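Local coordinates for protein coatomer subunit delta (Saccharomyces cerevisiae, PDB 5FJZ) that forms part of the COPI vesicle coat, probably required for retrograde Golgi-to-ER transport, and through its mu-homology domain binds the tryptophan-based motif of Dsl1, at residues I17-V22 against L107-V112; S36-V41 against K234-M239; D60-R65 against F69-H74. One frame throughout, in Å; residues are numbered along the deposited sequence.

In the fold
Contact 1 is buried and contact 2, about 5 Å from it between centres, is partly so, whereas contact 3 sits nearer the surface, its centre about 18 Å from that of the chain. All three attach to one mixed sheet of the mu-homology domain. Contact 1 joins strands 15-27 and 104-113 across strand 33-46, and contact 2 sets the turn at 234-239 on that middle strand. A Glu21-Thr237 hydrogen bond couples the two. Contact 3 packs a loop against the end of the sheet, and Met239 of contact 2 touches both Ile62 and Phe71. Contact 3 is held by apolar packing and ring-to-carbonyl approach, where contact 1 has a buried N-H to carboxylate bond.

Contact 1. Residues I17-V22 against L107-V112; sequences ISIKEV and LRWRKV
The indole of Trp109 is met at its edge by two side chains of strand 15-27, while its faces are taken by other parts of the domain: the backbone of Gly40 lies over one and the side chain of Met239 over the other. At the edge, near the ring plane, Ile19 CG2 is 4.1 Å from Trp109 CZ2, touching the six-membered ring. Glu21 comes to the indole nitrogen: Trp109 NE1 donates to Glu21 OE2 over 2.8 Å. The N-H...O angle of 146° shows a moderately bent bond, yet the acceptor lies only 10° out of the indole plane. OE2 is used on its anti side, and the carboxylate is turned steeply, 72°, against the ring. Trp109 CG sits between its own backbone N and carbonyl carbon, a setting that lays the indole over the intervening strand toward 17-22.

The CA atoms of Glu21 and Trp109 are 9.1 Å apart, as expected for next-but-one strands of a sheet: strand 33-46 runs between the two in this mu-homology domain and is antiparallel to both. The contact therefore consists of side chains reaching past a strand, and Gly40 on that strand leaves the indole room to cross. Glu21 OE2 also has a hydrogen bond with Thr237 OG1 and a weak one with Ser235 OG, so several polar groups grip this buried oxygen, which probably stabilises its negative charge. The preceding residue on the tryptophan strand, Arg108, makes a cation-pi contact with an aromatic side chain of the bound peptide.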
loop_
_atom_site.group_PDB
_atom_site.type_symbol
_atom_site.label_atom_id
_atom_site.label_comp_id
_atom_site.label_asym_id
_atom_site.label_seq_id
_atom_site.Cartn_x
_atom_site.Cartn_y
_atom_site.Cartn_z
ATOM N N ILE A 17 -2.323 -18.234 -22.863
ATOM C CA ILE A 17 -1.292 -18.278 -21.853
ATOM C C ILE A 17 -0.468 -16.999 -21.924
ATOM O O ILE A 17 -0.045 -16.595 -23.010
ATOM C CB ILE A 17 -0.378 -19.530 -22.055
ATOM C CG1 ILE A 17 -1.168 -20.830 -21.817
ATOM C CG2 ILE A 17 0.832 -19.423 -21.161
ATOM C CD1 ILE A 17 -0.499 -22.023 -22.446
ATOM N N SER A 18 -0.282 -16.324 -20.775
ATOM C CA SER A 18 0.464 -15.087 -20.711
ATOM C C SER A 18 1.687 -15.308 -19.851
ATOM O O SER A 18 1.584 -15.742 -18.707
ATOM C CB SER A 18 -0.400 -13.968 -20.146
ATOM O OG SER A 18 0.347 -12.778 -20.104
ATOM N N ILE A 19 2.888 -15.000 -20.404
ATOM C CA ILE A 19 4.085 -15.107 -19.636
ATOM C C ILE A 19 4.594 -13.689 -19.408
ATOM O O ILE A 19 4.995 -12.981 -20.398
ATOM C CB ILE A 19 5.128 -15.940 -20.407
ATOM C CG1 ILE A 19 4.590 -17.355 -20.679
ATOM C CG2 ILE A 19 6.441 -16.036 -19.651
ATOM C CD1 ILE A 19 5.440 -18.177 -21.651
ATOM N N LYS A 20 4.503 -13.232 -18.162
ATOM C CA LYS A 20 4.727 -11.795 -17.875
ATOM C C LYS A 20 5.913 -11.627 -17.000
ATOM O O LYS A 20 5.987 -12.269 -15.940
ATOM C CB LYS A 20 3.477 -11.238 -17.195
ATOM C CG LYS A 20 2.253 -11.138 -18.086
ATOM C CD LYS A 20 1.015 -10.660 -17.281
ATOM C CE LYS A 20 0.013 -10.005 -18.198
ATOM N NZ LYS A 20 -1.352 -9.935 -17.578
ATOM N N GLU A 21 6.908 -10.863 -17.433
ATOM C CA GLU A 21 8.104 -10.563 -16.625
ATOM C C GLU A 21 8.264 -9.097 -16.348
ATOM O O GLU A 21 7.907 -8.208 -17.195
ATOM C CB GLU A 21 9.387 -11.169 -17.221
ATOM C CG GLU A 21 9.256 -12.678 -17.199
ATOM C CD GLU A 21 10.394 -13.447 -17.807
ATOM O OE1 GLU A 21 11.084 -12.873 -18.697
ATOM O OE2 GLU A 21 10.625 -14.599 -17.361
ATOM N N VAL A 22 8.640 -8.797 -15.118
ATOM C CA VAL A 22 8.866 -7.422 -14.644
ATOM C C VAL A 22 10.268 -7.280 -14.087
ATOM O O VAL A 22 10.732 -8.123 -13.366
ATOM C CB VAL A 22 7.885 -7.082 -13.507
ATOM C CG1 VAL A 22 8.143 -5.709 -12.927
ATOM C CG2 VAL A 22 6.470 -7.195 -13.987
ATOM N N LEU A 107 2.114 -20.155 -11.908
ATOM C CA LEU A 107 3.511 -20.306 -11.637
ATOM C C LEU A 107 4.137 -18.934 -11.553
ATOM O O LEU A 107 3.801 -18.033 -12.354
ATOM C CB LEU A 107 4.172 -21.163 -12.760
ATOM C CG LEU A 107 5.678 -21.350 -12.634
ATOM C CD1 LEU A 107 5.967 -22.366 -11.523
ATOM C CD2 LEU A 107 6.206 -21.914 -13.970
ATOM N N ARG A 108 5.034 -18.756 -10.626
ATOM C CA ARG A 108 5.787 -17.511 -10.432
ATOM C C ARG A 108 7.265 -17.817 -10.189
ATOM O O ARG A 108 7.646 -18.938 -9.796
ATOM C CB ARG A 108 5.321 -16.840 -9.112
ATOM C CG ARG A 108 4.023 -16.120 -9.259
ATOM C CD ARG A 108 3.576 -15.704 -7.869
ATOM N NE ARG A 108 2.514 -14.697 -7.956
ATOM C CZ ARG A 108 1.794 -14.302 -6.906
ATOM N NH1 ARG A 108 1.997 -14.839 -5.687
ATOM N NH2 ARG A 108 0.855 -13.382 -7.071
ATOM N N TRP A 109 8.101 -16.833 -10.483
ATOM C CA TRP A 109 9.530 -16.932 -10.354
ATOM C C TRP A 109 10.083 -15.588 -10.001
ATOM O O TRP A 109 9.473 -14.582 -10.244
ATOM C CB TRP A 109 10.172 -17.603 -11.602
ATOM C CG TRP A 109 9.914 -16.960 -12.913
ATOM C CD1 TRP A 109 10.761 -16.107 -13.588
ATOM C CD2 TRP A 109 8.784 -17.164 -13.746
ATOM N NE1 TRP A 109 10.149 -15.741 -14.824
ATOM C CE2 TRP A 109 8.977 -16.433 -14.947
ATOM C CE3 TRP A 109 7.664 -18.016 -13.675
ATOM C CZ2 TRP A 109 8.038 -16.379 -15.888
ATOM C CZ3 TRP A 109 6.758 -17.955 -14.646
ATOM C CH2 TRP A 109 6.911 -17.170 -15.723
ATOM N N ARG A 110 11.283 -15.581 -9.438
ATOM C CA ARG A 110 11.975 -14.378 -9.066
ATOM C C ARG A 110 13.463 -14.624 -9.005
ATOM O O ARG A 110 13.902 -15.583 -8.367
ATOM C CB ARG A 110 11.517 -13.919 -7.680
ATOM C CG ARG A 110 12.063 -12.566 -7.277
ATOM C CD ARG A 110 11.330 -11.995 -6.066
ATOM N NE ARG A 110 11.819 -12.573 -4.858
ATOM C CZ ARG A 110 12.856 -12.126 -4.163
ATOM N NH1 ARG A 110 13.430 -10.993 -4.448
ATOM N NH2 ARG A 110 13.231 -12.732 -3.055
ATOM N N LYS A 111 14.225 -13.709 -9.561
ATOM C CA LYS A 111 15.672 -13.855 -9.484
ATOM C C LYS A 111 16.262 -12.518 -9.284
ATOM O O LYS A 111 15.748 -11.497 -9.806
ATOM C CB LYS A 111 16.220 -14.525 -10.757
ATOM C CG LYS A 111 17.701 -14.657 -10.631
ATOM C CD LYS A 111 18.272 -15.715 -11.536
ATOM C CE LYS A 111 19.780 -15.710 -11.464
ATOM N NZ LYS A 111 20.222 -16.613 -12.517
ATOM N N VAL A 112 17.332 -12.496 -8.492
ATOM C CA VAL A 112 18.031 -11.308 -8.154
ATOM C C VAL A 112 19.460 -11.337 -8.687
ATOM O O VAL A 112 20.099 -12.395 -8.807
ATOM C CB VAL A 112 18.055 -10.947 -6.658
ATOM C CG1 VAL A 112 16.656 -10.869 -6.041
ATOM C CG2 VAL A 112 19.054 -11.754 -5.864
#

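Contact 2. Residues S36-V41 against K234-M239; sequences SELKGV and KSFTGM
Apolar contact joins Leu38 to Phe236 and Thr237, and no hydrogen bond crosses between strand segment 36-41 and segment 234-239. Leu38 and Thr237 meet tip to tip: the methyl Thr237 CG2 is 3.9 Å from Leu38 CG and equally close to Leu38 CD1, so it rests against the fork of the leucine. The other branch serves the aromatic ring, with Leu38 CD2 4.0 Å from Phe236 CD2, at the ring edge and near its plane. Leu38 CG stands anti to the backbone N (chi1 176°), which carries both methyls out from the strand toward the turn.

The polar interactions belong to the turn itself. Residues 235-238 form a type I beta turn, closed by the bond from Gly238 N to Ser235 O, 2.9 Å. One residue further, Ser235 N donates to Met239 O, while Met239 N reaches back to Ser235 OG at 2.9 Å, a bent bond of 135°. Gly238 has a positive phi of 97°, a conformation in which a side chain would jam against the preceding carbonyl. Thr237 has a divided role: its hydroxyl OG1 has Glu21 OE2 of strand 15-27 as partner, while CG2 faces Leu38.

Backbone pairing of Leu38 with Lys111 and of Lys39 with Val22 places strand 33-46 inside the sheet of the mu-homology domain, its edges engaged on both sides. Leu38 therefore meets the turn with its side chain, its backbone being used in the sheet. The chemistry implies separate duties: backbone bonds and the Ser235 hydroxyl fix the shape of the turn, and nondirectional packing on Leu38 seats it.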
loop_
_atom_site.group_PDB
_atom_site.type_symbol
_atom_site.label_atom_id
_atom_site.label_comp_id
_atom_site.label_asym_id
_atom_site.label_seq_id
_atom_site.Cartn_x
_atom_site.Cartn_y
_atom_site.Cartn_z
ATOM N N SER A 36 19.503 -5.701 -9.333
ATOM C CA SER A 36 18.453 -6.000 -10.223
ATOM C C SER A 36 17.583 -7.126 -9.648
ATOM O O SER A 36 18.005 -7.940 -8.834
ATOM C CB SER A 36 18.893 -6.265 -11.703
ATOM O OG SER A 36 19.848 -7.323 -11.781
ATOM N N GLU A 37 16.357 -7.177 -10.125
ATOM C CA GLU A 37 15.400 -8.161 -9.709
ATOM C C GLU A 37 14.352 -8.342 -10.757
ATOM O O GLU A 37 13.698 -7.388 -11.218
ATOM C CB GLU A 37 14.772 -7.781 -8.378
ATOM C CG GLU A 37 13.645 -8.730 -7.917
ATOM C CD GLU A 37 12.767 -8.125 -6.822
ATOM O OE1 GLU A 37 12.377 -6.924 -6.889
ATOM O OE2 GLU A 37 12.480 -8.858 -5.857
ATOM N N LEU A 38 14.207 -9.576 -11.196
ATOM C CA LEU A 38 13.248 -9.977 -12.186
ATOM C C LEU A 38 12.134 -10.800 -11.501
ATOM O O LEU A 38 12.420 -11.793 -10.847
ATOM C CB LEU A 38 13.944 -10.770 -13.302
ATOM C CG LEU A 38 13.289 -11.469 -14.522
ATOM C CD1 LEU A 38 12.065 -12.434 -14.263
ATOM C CD2 LEU A 38 12.965 -10.538 -15.680
ATOM N N LYS A 39 10.891 -10.496 -11.817
ATOM C CA LYS A 39 9.739 -11.275 -11.312
ATOM C C LYS A 39 8.954 -11.747 -12.403
ATOM O O LYS A 39 8.729 -10.991 -13.400
ATOM C CB LYS A 39 8.903 -10.378 -10.393
ATOM C CG LYS A 39 9.609 -10.039 -9.111
ATOM C CD LYS A 39 8.830 -8.976 -8.304
ATOM C CE LYS A 39 8.012 -9.571 -7.186
ATOM N NZ LYS A 39 7.837 -8.554 -6.086
ATOM N N GLY A 40 8.525 -13.002 -12.376
ATOM C CA GLY A 40 7.672 -13.487 -13.489
ATOM C C GLY A 40 6.454 -14.221 -13.039
ATOM O O GLY A 40 6.464 -14.764 -11.965
ATOM N N VAL A 41 5.463 -14.282 -13.905
ATOM C CA VAL A 41 4.285 -15.092 -13.667
ATOM C C VAL A 41 3.839 -15.693 -14.945
ATOM O O VAL A 41 3.882 -15.046 -16.033
ATOM C CB VAL A 41 3.154 -14.226 -12.955
ATOM C CG1 VAL A 41 2.572 -13.170 -13.874
ATOM C CG2 VAL A 41 1.954 -15.092 -12.589
ATOM N N LYS A 234 9.026 -16.825 -26.624
ATOM C CA LYS A 234 9.776 -17.067 -25.402
ATOM C C LYS A 234 9.837 -15.731 -24.658
ATOM O O LYS A 234 10.189 -14.715 -25.286
ATOM C CB LYS A 234 11.178 -17.455 -25.752
ATOM C CG LYS A 234 11.442 -18.915 -25.856
ATOM C CD LYS A 234 12.943 -19.090 -25.702
ATOM C CE LYS A 234 13.412 -20.452 -26.144
ATOM N NZ LYS A 234 14.831 -20.361 -26.566
ATOM N N SER A 235 9.737 -15.748 -23.337
ATOM C CA SER A 235 9.985 -14.593 -22.475
ATOM C C SER A 235 11.438 -14.175 -22.458
ATOM O O SER A 235 12.342 -14.942 -22.902
ATOM C CB SER A 235 9.559 -14.894 -20.983
ATOM O OG SER A 235 10.569 -15.659 -20.287
ATOM N N PHE A 236 11.689 -13.035 -21.834
ATOM C CA PHE A 236 13.051 -12.573 -21.527
ATOM C C PHE A 236 13.960 -13.656 -20.921
ATOM O O PHE A 236 15.123 -13.772 -21.283
ATOM C CB PHE A 236 13.075 -11.248 -20.687
ATOM C CG PHE A 236 14.475 -10.666 -20.424
ATOM C CD1 PHE A 236 15.284 -10.157 -21.476
ATOM C CD2 PHE A 236 14.964 -10.539 -19.120
ATOM C CE1 PHE A 236 16.535 -9.585 -21.216
ATOM C CE2 PHE A 236 16.226 -9.958 -18.860
ATOM C CZ PHE A 236 17.012 -9.499 -19.899
ATOM N N THR A 237 13.490 -14.370 -19.932
ATOM C CA THR A 237 14.398 -15.340 -19.256
ATOM C C THR A 237 14.346 -16.684 -19.994
ATOM O O THR A 237 14.961 -17.637 -19.548
ATOM C CB THR A 237 14.006 -15.563 -17.818
ATOM O OG1 THR A 237 12.641 -16.003 -17.812
ATOM C CG2 THR A 237 14.190 -14.283 -17.020
ATOM N N GLY A 238 13.586 -16.776 -21.079
ATOM C CA GLY A 238 13.428 -18.074 -21.792
ATOM C C GLY A 238 12.214 -18.920 -21.488
ATOM O O GLY A 238 12.120 -20.029 -21.965
ATOM N N MET A 239 11.276 -18.454 -20.639
ATOM C CA MET A 239 10.072 -19.212 -20.405
ATOM C C MET A 239 9.198 -19.292 -21.659
ATOM O O MET A 239 9.025 -18.315 -22.382
ATOM C CB MET A 239 9.307 -18.558 -19.185
ATOM C CG MET A 239 7.987 -19.248 -18.672
ATOM S SD MET A 239 8.033 -20.988 -18.180
ATOM C CE MET A 239 9.129 -20.925 -16.764
#

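Contact 3. Residues D60-R65 against F69-H74; sequences DSIDVR and FQFKTH
Phe71 carries nearly all of this contact, its ring reaching from just before the short strand 72-73 to the backbone of Asp63 and Val64 and the CG2 methyl of Ile62. The tight part is on one side of that ring: Phe71 CE2 is 3.5 Å from Asp63 O, and Phe71 CD2 is 3.8 Å from Val64 O. Val64 CA approaches the same two ring carbons at 4.0 Å each. Both carbonyl oxygens come in obliquely to the ring, so the phenyl group packs against the peptide chain more than against side chains. Within its own segment, Phe69 CB lies 3.7 Å above one face of the Phe71 ring, offset toward the rim. Phe71 CG stands beside its own backbone N, anti to the carbonyl carbon (chi1 -78°), which sends the ring toward the 60-65 loop.

Packing slackens at the far end of the ring, where Ile62 CG2 is 4.4 Å from Phe71 CZ; both residues also touch Met239. The solvent side is formed by Asp63 and Arg65, both exposed, and Arg65 points its CB away from 69-74. A polar bond organises this side: Arg65 N donates to Asp63 OD1 over 3.0 Å, meeting the oxygen 52° out of the carboxylate plane. Lys86 NZ, from beyond both segments, hydrogen-bonds to Asp60 O and Ile62 O.

The acceptance by Asp63 OD1 from the backbone N two residues on defines an Asx turn, here bending the loop back beside the edge strand of the mu-homology sheet, which leads to His74, stacked on an aromatic side chain of the bound peptide.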
loop_
_atom_site.group_PDB
_atom_site.type_symbol
_atom_site.label_atom_id
_atom_site.label_comp_id
_atom_site.label_asym_id
_atom_site.label_seq_id
_atom_site.Cartn_x
_atom_site.Cartn_y
_atom_site.Cartn_z
ATOM N N ASP A 60 11.007 -27.672 -23.296
ATOM C CA ASP A 60 12.020 -28.602 -22.798
ATOM C C ASP A 60 13.286 -27.828 -22.419
ATOM O O ASP A 60 14.090 -28.282 -21.571
ATOM C CB ASP A 60 12.311 -29.605 -23.897
ATOM C CG ASP A 60 11.255 -30.696 -24.013
ATOM O OD1 ASP A 60 10.824 -31.192 -22.930
ATOM O OD2 ASP A 60 10.910 -31.100 -25.163
ATOM N N SER A 61 13.466 -26.649 -23.010
ATOM C CA SER A 61 14.688 -25.825 -22.734
ATOM C C SER A 61 14.713 -25.192 -21.362
ATOM O O SER A 61 15.725 -24.635 -20.981
ATOM C CB SER A 61 14.877 -24.722 -23.787
ATOM O OG SER A 61 13.716 -23.894 -23.884
ATOM N N ILE A 62 13.612 -25.265 -20.619
ATOM C CA ILE A 62 13.553 -24.589 -19.311
ATOM C C ILE A 62 14.100 -25.477 -18.280
ATOM O O ILE A 62 13.693 -26.665 -18.164
ATOM C CB ILE A 62 12.112 -24.243 -18.914
ATOM C CG1 ILE A 62 11.611 -23.232 -19.917
ATOM C CG2 ILE A 62 12.021 -23.689 -17.489
ATOM C CD1 ILE A 62 10.145 -23.340 -20.154
ATOM N N ASP A 63 14.885 -24.889 -17.409
ATOM C CA ASP A 63 15.286 -25.639 -16.230
ATOM C C ASP A 63 14.418 -25.312 -14.979
ATOM O O ASP A 63 14.708 -24.382 -14.215
ATOM C CB ASP A 63 16.682 -25.229 -15.927
ATOM C CG ASP A 63 17.283 -26.001 -14.794
ATOM O OD1 ASP A 63 16.724 -26.977 -14.251
ATOM O OD2 ASP A 63 18.433 -25.621 -14.436
ATOM N N VAL A 64 13.532 -26.235 -14.657
ATOM C CA VAL A 64 12.626 -26.060 -13.486
ATOM C C VAL A 64 13.289 -26.384 -12.113
ATOM O O VAL A 64 12.680 -26.173 -11.068
ATOM C CB VAL A 64 11.362 -26.889 -13.695
ATOM C CG1 VAL A 64 10.678 -26.454 -14.981
ATOM C CG2 VAL A 64 11.659 -28.382 -13.745
ATOM N N ARG A 65 14.539 -26.888 -12.148
ATOM C CA ARG A 65 15.290 -27.136 -10.898
ATOM C C ARG A 65 16.356 -26.083 -10.655
ATOM O O ARG A 65 17.237 -26.237 -9.816
ATOM C CB ARG A 65 15.857 -28.541 -10.950
ATOM C CG ARG A 65 14.677 -29.544 -10.823
ATOM C CD ARG A 65 15.014 -30.572 -9.748
ATOM N NE ARG A 65 14.130 -31.737 -9.728
ATOM C CZ ARG A 65 13.473 -32.161 -8.656
ATOM N NH1 ARG A 65 13.550 -31.496 -7.526
ATOM N NH2 ARG A 65 12.717 -33.238 -8.729
ATOM N N PHE A 69 15.784 -19.260 -9.413
ATOM C CA PHE A 69 14.501 -18.736 -9.864
ATOM C C PHE A 69 13.318 -18.839 -8.869
ATOM O O PHE A 69 12.333 -18.179 -9.085
ATOM C CB PHE A 69 14.107 -19.315 -11.217
ATOM C CG PHE A 69 14.761 -18.594 -12.357
ATOM C CD1 PHE A 69 14.208 -17.463 -12.876
ATOM C CD2 PHE A 69 15.973 -19.021 -12.848
ATOM C CE1 PHE A 69 14.836 -16.797 -13.932
ATOM C CE2 PHE A 69 16.610 -18.378 -13.912
ATOM C CZ PHE A 69 16.037 -17.239 -14.441
ATOM N N GLN A 70 13.504 -19.555 -7.773
ATOM C CA GLN A 70 12.460 -19.937 -6.796
ATOM C C GLN A 70 11.104 -20.095 -7.487
ATOM O O GLN A 70 10.211 -19.288 -7.234
ATOM C CB GLN A 70 12.357 -18.860 -5.679
ATOM C CG GLN A 70 13.258 -19.127 -4.527
ATOM C CD GLN A 70 12.606 -20.123 -3.549
ATOM O OE1 GLN A 70 12.398 -21.304 -3.861
ATOM N NE2 GLN A 70 12.319 -19.652 -2.365
ATOM N N PHE A 71 11.010 -21.045 -8.372
ATOM C CA PHE A 71 9.782 -21.419 -9.061
ATOM C C PHE A 71 8.771 -21.818 -7.973
ATOM O O PHE A 71 9.077 -22.543 -7.038
ATOM C CB PHE A 71 9.992 -22.523 -10.062
ATOM C CG PHE A 71 10.606 -22.118 -11.341
ATOM C CD1 PHE A 71 9.926 -21.296 -12.231
ATOM C CD2 PHE A 71 11.899 -22.529 -11.676
ATOM C CE1 PHE A 71 10.481 -20.909 -13.409
ATOM C CE2 PHE A 71 12.440 -22.141 -12.885
ATOM C CZ PHE A 71 11.738 -21.351 -13.749
ATOM N N LYS A 72 7.600 -21.245 -8.068
ATOM C CA LYS A 72 6.584 -21.429 -6.991
ATOM C C LYS A 72 5.297 -21.639 -7.716
ATOM O O LYS A 72 4.916 -20.841 -8.576
ATOM C CB LYS A 72 6.530 -20.229 -6.052
ATOM C CG LYS A 72 5.606 -20.433 -4.857
ATOM C CD LYS A 72 5.036 -19.112 -4.337
ATOM C CE LYS A 72 6.112 -18.257 -3.633
ATOM N NZ LYS A 72 6.944 -17.424 -4.578
ATOM N N THR A 73 4.690 -22.790 -7.482
ATOM C CA THR A 73 3.420 -23.136 -8.096
ATOM C C THR A 73 2.272 -22.679 -7.174
ATOM O O THR A 73 2.375 -22.528 -5.953
ATOM C CB THR A 73 3.220 -24.664 -8.329
ATOM O OG1 THR A 73 3.540 -25.326 -7.111
ATOM C CG2 THR A 73 4.071 -25.179 -9.488
ATOM N N HIS A 74 1.211 -22.324 -7.825
ATOM C CA HIS A 74 -0.004 -21.931 -7.096
ATOM C C HIS A 74 -0.409 -23.066 -6.165
ATOM O O HIS A 74 -0.230 -24.257 -6.532
ATOM C CB HIS A 74 -1.074 -21.606 -8.127
ATOM C CG HIS A 74 -2.348 -21.150 -7.525
ATOM N ND1 HIS A 74 -3.237 -22.021 -6.942
ATOM C CD2 HIS A 74 -2.853 -19.914 -7.366
ATOM C CE1 HIS A 74 -4.283 -21.339 -6.508
ATOM N NE2 HIS A 74 -4.068 -20.062 -6.735
#